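Local coordinates for protein histidinol-phosphatase (Listeria monocytogenes serotype 4b str. H7858, PDB 6NLR) that probably hydrolyses histidinol phosphate to histidinol and phosphate in histidine biosynthesis, using a trinuclear site that holds manganese and cobalt ions, at residues Glu34-Glu39 / Leu87-Phe92; Gln154-Tyr159 / Glu201-Lys206. All blocks are in the same frame, centred on the assembly; numbering follows the deposited sequence.

Contact 1. Residues Glu34-Glu39 / Leu87-Phe92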
ATOM      1  N   GLU A  34     -11.615  10.818  10.536  1.00 28.93           N
ATOM      2  CA  GLU A  34     -10.297  10.219  10.855  1.00 27.96           C
ATOM      3  C   GLU A  34      -9.520   9.999   9.561  1.00 26.83           C
ATOM      4  O   GLU A  34     -10.118   9.563   8.563  1.00 26.77           O
ATOM      5  CB  GLU A  34     -10.505   8.932  11.629  1.00 28.92           C
ATOM      6  CG  GLU A  34      -9.256   8.430  12.281  1.00 33.00           C
ATOM      7  CD  GLU A  34      -9.496   7.304  13.271  1.00 35.13           C
ATOM      8  OE1 GLU A  34     -10.639   6.910  13.411  1.00 33.06           O
ATOM      9  OE2 GLU A  34      -8.524   6.825  13.874  1.00 41.78           O
ATOM     10  N   TYR A  35      -8.232  10.326   9.572  1.00 26.44           N
ATOM     11  CA  TYR A  35      -7.427  10.521   8.346  1.00 25.88           C
ATOM     12  C   TYR A  35      -5.967  10.207   8.664  1.00 26.71           C
ATOM     13  O   TYR A  35      -5.407  10.870   9.556  1.00 29.25           O
ATOM     14  CB  TYR A  35      -7.680  11.946   7.862  1.00 25.43           C
ATOM     15  CG  TYR A  35      -7.058  12.331   6.547  1.00 25.61           C
ATOM     16  CD1 TYR A  35      -5.731  12.724   6.488  1.00 25.76           C
ATOM     17  CD2 TYR A  35      -7.803  12.383   5.384  1.00 26.93           C
ATOM     18  CE1 TYR A  35      -5.154  13.150   5.310  1.00 26.59           C
ATOM     19  CE2 TYR A  35      -7.233  12.783   4.188  1.00 28.45           C
ATOM     20  CZ  TYR A  35      -5.908  13.182   4.152  1.00 27.10           C
ATOM     21  OH  TYR A  35      -5.326  13.621   2.997  1.00 27.14           O
ATOM     22  N   SER A  36      -5.379   9.239   7.961  1.00 23.82           N
ATOM     23  CA  SER A  36      -3.968   8.827   8.138  1.00 24.09           C
ATOM     24  C   SER A  36      -3.130   9.312   6.951  1.00 24.70           C
ATOM     25  O   SER A  36      -3.442   9.006   5.781  1.00 22.31           O
ATOM     26  CB  SER A  36      -3.842   7.335   8.362  1.00 25.53           C
ATOM     27  OG  SER A  36      -4.375   6.967   9.626  1.00 25.97           O
ATOM     28  N   ILE A  37      -2.086  10.063   7.279  1.00 23.31           N
ATOM     29  CA  ILE A  37      -1.000  10.443   6.358  1.00 25.19           C
ATOM     30  C   ILE A  37       0.073   9.374   6.506  1.00 26.66           C
ATOM     31  O   ILE A  37       0.729   9.335   7.572  1.00 25.74           O
ATOM     32  CB  ILE A  37      -0.474  11.840   6.686  1.00 26.24           C
ATOM     33  CG1 ILE A  37      -1.597  12.878   6.640  1.00 27.91           C
ATOM     34  CG2 ILE A  37       0.672  12.181   5.744  1.00 27.82           C
ATOM     35  CD1 ILE A  37      -1.239  14.172   7.317  1.00 31.08           C
ATOM     36  N   VAL A  38       0.214   8.535   5.483  1.00 22.75           N
ATOM     37  CA  VAL A  38       1.167   7.410   5.494  1.00 25.22           C
ATOM     38  C   VAL A  38       2.029   7.525   4.237  1.00 24.05           C
ATOM     39  O   VAL A  38       1.856   6.748   3.272  1.00 24.20           O
ATOM     40  CB  VAL A  38       0.440   6.060   5.666  1.00 25.26           C
ATOM     41  CG1 VAL A  38      -0.006   5.892   7.112  1.00 26.11           C
ATOM     42  CG2 VAL A  38      -0.752   5.913   4.735  1.00 26.29           C
ATOM     43  N   GLU A  39       2.928   8.495   4.256  1.00 24.18           N
ATOM     44  CA  GLU A  39       3.802   8.788   3.106  1.00 23.49           C
ATOM     45  C   GLU A  39       4.773   7.616   2.905  1.00 25.66           C
ATOM     46  O   GLU A  39       5.131   6.928   3.899  1.00 21.57           O
ATOM     47  CB  GLU A  39       4.529  10.107   3.324  1.00 25.65           C
ATOM     48  CG  GLU A  39       5.179  10.600   2.062  1.00 27.30           C
ATOM     49  CD  GLU A  39       4.212  10.602   0.881  1.00 24.89           C
ATOM     50  OE1 GLU A  39       3.467  11.575   0.747  1.00 25.32           O
ATOM     51  OE2 GLU A  39       4.216   9.602   0.132  1.00 25.98           O
ATOM     52  N   LEU A  87      -9.477  13.828  13.220  1.00 30.94           N
ATOM     53  CA  LEU A  87      -8.359  13.141  13.899  1.00 31.23           C
ATOM     54  C   LEU A  87      -7.354  12.688  12.833  1.00 29.08           C
ATOM     55  O   LEU A  87      -7.686  11.785  12.036  1.00 27.41           O
ATOM     56  CB  LEU A  87      -8.893  11.977  14.732  1.00 32.71           C
ATOM     57  CG  LEU A  87      -7.814  11.153  15.441  1.00 33.50           C
ATOM     58  CD1 LEU A  87      -6.948  12.062  16.314  1.00 35.04           C
ATOM     59  CD2 LEU A  87      -8.457  10.030  16.260  1.00 33.71           C
ATOM     60  N   ILE A  88      -6.171  13.296  12.821  1.00 27.96           N
ATOM     61  CA  ILE A  88      -5.100  12.985  11.832  1.00 28.60           C
ATOM     62  C   ILE A  88      -4.043  12.103  12.490  1.00 27.74           C
ATOM     63  O   ILE A  88      -3.557  12.464  13.557  1.00 30.19           O
ATOM     64  CB  ILE A  88      -4.538  14.279  11.228  1.00 28.86           C
ATOM     65  CG1 ILE A  88      -5.643  14.973  10.419  1.00 29.65           C
ATOM     66  CG2 ILE A  88      -3.292  13.993  10.405  1.00 27.33           C
ATOM     67  CD1 ILE A  88      -5.284  16.312   9.858  1.00 32.17           C
ATOM     68  N   HIS A  89      -3.735  10.976  11.868  1.00 26.94           N
ATOM     69  CA  HIS A  89      -2.609  10.099  12.259  1.00 26.02           C
ATOM     70  C   HIS A  89      -1.469  10.335  11.267  1.00 27.10           C
ATOM     71  O   HIS A  89      -1.740  10.696  10.101  1.00 27.90           O
ATOM     72  CB  HIS A  89      -3.030   8.628  12.326  1.00 25.99           C
ATOM     73  CG  HIS A  89      -4.196   8.349  13.210  1.00 27.93           C
ATOM     74  ND1 HIS A  89      -4.153   8.540  14.560  1.00 31.18           N
ATOM     75  CD2 HIS A  89      -5.440   7.871  12.928  1.00 30.82           C
ATOM     76  CE1 HIS A  89      -5.320   8.197  15.094  1.00 33.39           C
ATOM     77  NE2 HIS A  89      -6.135   7.783  14.096  1.00 31.19           N
ATOM     78  N   ILE A  90      -0.237  10.182  11.735  1.00 26.98           N
ATOM     79  CA  ILE A  90       0.988  10.384  10.929  1.00 27.01           C
ATOM     80  C   ILE A  90       1.801   9.099  10.980  1.00 25.67           C
ATOM     81  O   ILE A  90       2.072   8.589  12.053  1.00 27.13           O
ATOM     82  CB  ILE A  90       1.785  11.587  11.446  1.00 28.67           C
ATOM     83  CG1 ILE A  90       0.906  12.841  11.526  1.00 30.80           C
ATOM     84  CG2 ILE A  90       3.012  11.793  10.574  1.00 28.74           C
ATOM     85  CD1 ILE A  90       1.555  14.012  12.217  1.00 31.34           C
ATOM     86  N   GLY A  91       2.209   8.609   9.827  1.00 25.99           N
ATOM     87  CA  GLY A  91       3.122   7.462   9.751  1.00 22.73           C
ATOM     88  C   GLY A  91       3.622   7.282   8.346  1.00 22.66           C
ATOM     89  O   GLY A  91       3.754   8.285   7.608  1.00 24.54           O
ATOM     90  N   PHE A  92       3.936   6.046   7.997  1.00 22.36           N
ATOM     91  CA  PHE A  92       4.500   5.703   6.679  1.00 21.60           C
ATOM     92  C   PHE A  92       3.736   4.550   6.059  1.00 20.15           C
ATOM     93  O   PHE A  92       3.229   3.658   6.788  1.00 19.83           O
ATOM     94  CB  PHE A  92       5.966   5.296   6.838  1.00 24.15           C
ATOM     95  CG  PHE A  92       6.828   6.398   7.385  1.00 25.22           C
ATOM     96  CD1 PHE A  92       7.212   7.462   6.576  1.00 26.68           C
ATOM     97  CD2 PHE A  92       7.216   6.389   8.715  1.00 28.12           C
ATOM     98  CE1 PHE A  92       7.986   8.498   7.082  1.00 29.33           C
ATOM     99  CE2 PHE A  92       8.023   7.405   9.206  1.00 29.31           C
ATOM    100  CZ  PHE A  92       8.406   8.449   8.390  1.00 29.99           C
TER

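Contact 2. Residues Gln154-Tyr159 / Glu201-Lys206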
ATOM      1  N   GLN A 154       1.782 -17.187 -12.340  1.00 21.11           N
ATOM      2  CA  GLN A 154       3.081 -17.396 -11.647  1.00 22.89           C
ATOM      3  C   GLN A 154       3.487 -16.087 -10.937  1.00 21.19           C
ATOM      4  O   GLN A 154       4.001 -16.154  -9.816  1.00 21.80           O
ATOM      5  CB  GLN A 154       4.139 -17.884 -12.628  1.00 23.76           C
ATOM      6  CG  GLN A 154       3.887 -19.295 -13.150  1.00 25.77           C
ATOM      7  CD  GLN A 154       3.188 -19.299 -14.491  1.00 28.04           C
ATOM      8  OE1 GLN A 154       2.355 -18.458 -14.790  1.00 25.92           O
ATOM      9  NE2 GLN A 154       3.548 -20.235 -15.352  1.00 33.33           N
ATOM     10  N   ALA A 155       3.236 -14.932 -11.560  1.00 19.74           N
ATOM     11  CA  ALA A 155       3.483 -13.598 -10.967  1.00 19.44           C
ATOM     12  C   ALA A 155       2.589 -13.396  -9.741  1.00 19.75           C
ATOM     13  O   ALA A 155       3.123 -12.883  -8.720  1.00 20.24           O
ATOM     14  CB  ALA A 155       3.282 -12.503 -11.981  1.00 19.96           C
ATOM     15  N   GLN A 156       1.307 -13.797  -9.824  1.00 19.33           N
ATOM     16  CA  GLN A 156       0.355 -13.699  -8.688  1.00 20.40           C
ATOM     17  C   GLN A 156       0.946 -14.484  -7.507  1.00 20.33           C
ATOM     18  O   GLN A 156       0.949 -13.978  -6.361  1.00 18.71           O
ATOM     19  CB  GLN A 156      -1.023 -14.290  -9.005  1.00 21.28           C
ATOM     20  CG  GLN A 156      -1.879 -13.455  -9.928  1.00 22.74           C
ATOM     21  CD  GLN A 156      -3.138 -14.175 -10.345  1.00 26.50           C
ATOM     22  OE1 GLN A 156      -3.106 -15.328 -10.772  1.00 26.08           O
ATOM     23  NE2 GLN A 156      -4.266 -13.496 -10.240  1.00 25.88           N
ATOM     24  N   LEU A 157       1.406 -15.702  -7.777  1.00 19.64           N
ATOM     25  CA  LEU A 157       1.846 -16.604  -6.686  1.00 21.02           C
ATOM     26  C   LEU A 157       3.162 -16.080  -6.089  1.00 21.36           C
ATOM     27  O   LEU A 157       3.316 -16.155  -4.850  1.00 20.95           O
ATOM     28  CB  LEU A 157       1.967 -18.030  -7.230  1.00 23.30           C
ATOM     29  CG  LEU A 157       0.628 -18.672  -7.570  1.00 23.89           C
ATOM     30  CD1 LEU A 157       0.795 -19.917  -8.408  1.00 27.96           C
ATOM     31  CD2 LEU A 157      -0.112 -18.974  -6.298  1.00 25.01           C
ATOM     32  N   ALA A 158       4.066 -15.533  -6.910  1.00 19.40           N
ATOM     33  CA  ALA A 158       5.318 -14.933  -6.385  1.00 19.84           C
ATOM     34  C   ALA A 158       4.977 -13.701  -5.523  1.00 19.74           C
ATOM     35  O   ALA A 158       5.559 -13.511  -4.440  1.00 19.30           O
ATOM     36  CB  ALA A 158       6.220 -14.581  -7.512  1.00 20.27           C
ATOM     37  N   TYR A 159       4.030 -12.899  -5.982  1.00 20.78           N
ATOM     38  CA  TYR A 159       3.546 -11.695  -5.254  1.00 20.54           C
ATOM     39  C   TYR A 159       2.979 -12.111  -3.893  1.00 20.82           C
ATOM     40  O   TYR A 159       3.381 -11.524  -2.839  1.00 20.45           O
ATOM     41  CB  TYR A 159       2.523 -10.946  -6.107  1.00 19.33           C
ATOM     42  CG  TYR A 159       1.758  -9.916  -5.328  1.00 20.40           C
ATOM     43  CD1 TYR A 159       2.327  -8.673  -5.038  1.00 20.91           C
ATOM     44  CD2 TYR A 159       0.491 -10.199  -4.835  1.00 19.62           C
ATOM     45  CE1 TYR A 159       1.641  -7.737  -4.285  1.00 19.66           C
ATOM     46  CE2 TYR A 159      -0.216  -9.257  -4.116  1.00 18.74           C
ATOM     47  CZ  TYR A 159       0.362  -8.033  -3.819  1.00 18.59           C
ATOM     48  OH  TYR A 159      -0.351  -7.121  -3.080  1.00 18.23           O
ATOM     49  N   GLU A 201      -7.185 -22.288  -8.239  1.00 29.16           N
ATOM     50  CA  GLU A 201      -7.355 -22.920  -6.910  1.00 32.56           C
ATOM     51  C   GLU A 201      -6.095 -22.654  -6.082  1.00 29.20           C
ATOM     52  O   GLU A 201      -6.231 -22.364  -4.881  1.00 33.54           O
ATOM     53  CB  GLU A 201      -7.646 -24.412  -7.071  1.00 37.22           C
ATOM     54  CG  GLU A 201      -7.893 -25.110  -5.750  1.00 47.82           C
ATOM     55  CD  GLU A 201      -8.799 -24.338  -4.796  1.00 51.20           C
ATOM     56  OE1 GLU A 201      -9.964 -24.076  -5.190  1.00 57.32           O
ATOM     57  OE2 GLU A 201      -8.302 -23.925  -3.692  1.00 59.36           O
ATOM     58  N   GLU A 202      -4.923 -22.715  -6.700  1.00 28.81           N
ATOM     59  CA  GLU A 202      -3.635 -22.468  -6.013  1.00 32.62           C
ATOM     60  C   GLU A 202      -3.583 -21.018  -5.500  1.00 27.91           C
ATOM     61  O   GLU A 202      -3.147 -20.798  -4.349  1.00 24.53           O
ATOM     62  CB  GLU A 202      -2.451 -22.768  -6.935  1.00 35.51           C
ATOM     63  CG  GLU A 202      -1.141 -22.810  -6.160  1.00 42.08           C
ATOM     64  CD  GLU A 202       0.093 -23.203  -6.960  1.00 43.42           C
ATOM     65  OE1 GLU A 202      -0.060 -23.596  -8.136  1.00 50.75           O
ATOM     66  OE2 GLU A 202       1.201 -23.098  -6.406  1.00 44.40           O
ATOM     67  N   VAL A 203      -3.988 -20.041  -6.314  1.00 26.50           N
ATOM     68  CA  VAL A 203      -4.015 -18.614  -5.853  1.00 24.61           C
ATOM     69  C   VAL A 203      -4.975 -18.503  -4.667  1.00 25.40           C
ATOM     70  O   VAL A 203      -4.654 -17.858  -3.662  1.00 25.80           O
ATOM     71  CB  VAL A 203      -4.372 -17.671  -7.009  1.00 23.97           C
ATOM     72  CG1 VAL A 203      -4.830 -16.302  -6.531  1.00 22.67           C
ATOM     73  CG2 VAL A 203      -3.213 -17.565  -7.991  1.00 24.63           C
HETATM   74  N   MSE A 204      -6.132 -19.174  -4.767  1.00 24.91           N
HETATM   75  CA  MSE A 204      -7.142 -19.078  -3.727  1.00 27.64           C
HETATM   76  C   MSE A 204      -6.629 -19.668  -2.411  1.00 28.55           C
HETATM   77  O   MSE A 204      -6.891 -19.109  -1.345  1.00 27.43           O
HETATM   78  CB  MSE A 204      -8.439 -19.775  -4.143  1.00 31.94           C
HETATM   79  CG  MSE A 204      -9.310 -18.969  -5.084  1.00 38.78           C
HETATM   80 SE   MSE A 204      -9.590 -17.094  -4.465  1.00 43.95          SE
HETATM   81  CE  MSE A 204     -10.184 -17.296  -2.604  1.00 44.00           C
ATOM     82  N   GLU A 205      -5.911 -20.791  -2.501  1.00 27.18           N
ATOM     83  CA  GLU A 205      -5.346 -21.451  -1.329  1.00 29.99           C
ATOM     84  C   GLU A 205      -4.300 -20.539  -0.666  1.00 28.66           C
ATOM     85  O   GLU A 205      -4.293 -20.429   0.578  1.00 29.90           O
ATOM     86  CB  GLU A 205      -4.725 -22.796  -1.723  1.00 35.27           C
ATOM     87  CG  GLU A 205      -4.095 -23.558  -0.564  1.00 41.66           C
ATOM     88  CD  GLU A 205      -4.991 -23.824   0.651  1.00 46.35           C
ATOM     89  OE1 GLU A 205      -6.234 -23.868   0.489  1.00 48.02           O
ATOM     90  OE2 GLU A 205      -4.451 -23.993   1.769  1.00 49.46           O
ATOM     91  N   LYS A 206      -3.481 -19.868  -1.476  1.00 28.26           N
ATOM     92  CA  LYS A 206      -2.466 -18.913  -0.981  1.00 29.40           C
ATOM     93  C   LYS A 206      -3.168 -17.760  -0.249  1.00 28.96           C
ATOM     94  O   LYS A 206      -2.661 -17.341   0.815  1.00 27.99           O
ATOM     95  CB  LYS A 206      -1.577 -18.428  -2.126  1.00 33.62           C
ATOM     96  CG  LYS A 206      -0.154 -18.972  -2.098  1.00 43.54           C
ATOM     97  CD  LYS A 206       0.793 -18.207  -1.172  1.00 52.00           C
ATOM     98  CE  LYS A 206       2.264 -18.514  -1.413  1.00 54.69           C
ATOM     99  NZ  LYS A 206       2.600 -18.522  -2.869  1.00 57.76           N
TER

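Contact 1. Residues Glu34-Glu39 / Leu87-Phe92
With CG anti to its backbone N (chi1 -166°) and the chain extended beyond it, Glu34 reaches over to His89, whose own CG lies anti to the carbonyl carbon and beside the backbone N (chi1 -55°). His89 NE2 donates to Glu34 OE2 at 2.6 Å, a short, nearly straight bond that enters in the plane of the imidazole and takes the anti lone pair of the carboxylate oxygen; ring and carboxylate planes stand 55° apart. Asp116 accepts from ND1, so carboxylates hold both ring nitrogens and fix the ring's rotation, which would favour a protonated imidazole. Ser36, bonded to Asp117, sets its OG 3.4 Å from His89 CB. On the other face, Ile37 CD1 packs against Ile88 CG2 at 3.7 Å, beneath helices 20-29 and 68-81. Between these faces the backbones run parallel in register: Tyr35 N binds Leu87 O, Tyr35 O receives His89 N at 2.9 Å, and Ile37 O receives Gly91 N at 2.8 Å. Only a weak Glu39 N to Gly91 O bond continues the pattern. Glu39 turns to Thr9 and to the cobalt ligand His8. These are neighbouring parallel strands of the PHP domain's TIM-barrel-like fold, leading into its metal site.

Contact 2. Residues Gln154-Tyr159 / Glu201-Lys206
Helices 154-159 and 201-206 run side by side in nearly the same direction, 13° apart, with their axes 10.1 Å from each other at closest approach. This is parallel helix-helix packing on the outside of the barrel-like PHP fold, and the backbones come nearest at Leu157 and Val203, whose CA atoms are 6.3 Å apart. Leu157 carries most of the packing. Its CG sits anti to the carbonyl carbon (chi1 -70°), and the two methyl groups beyond it divide the work: CD2 rests on Val203 CG2 at 3.8 Å, while CD1 meets the carboxylate carbon CD of Glu202 at 3.7 Å. The extended Glu202 chain crosses the leucine at about a right angle, laying its CG against both methyls. On the buried side, Gln156 also crosses Val203 at about a right angle and brings OE1 to 3.6 Å from CG2; its amide NE2 is bonded to Gln186. Both Val203 and Lys206 also touch Leu160. The hydrogen bond between the two segments comes from Lys206, whose chain, bent at chi2 and chi4, carries its ammonium group back to the main chain of the facing helix, where NZ donates to Leu157 O at 3.2 Å, tilted 31° from the carbonyl plane.

How the contacts relate
From the N terminus, strand 3-7 and helix 20-29 precede strand 34-40; the chain then passes through three helices, the last being 68-81, before strand 87-95 returns alongside, and contact 1 closes that 47-residue excursion. The chain goes on through strands 117-127 and 130-133 and helix 138-149 to helix 152-168. Contact 2 closes a second loop of 41 residues when helix 201-217 packs beside it. The two loops follow one another without nesting or crossing. Their centres lie 31 Å apart on opposite sides of the chain's centre: contact 1 joins strands of the inner sheet, whereas contact 2 joins helices of the outer layer.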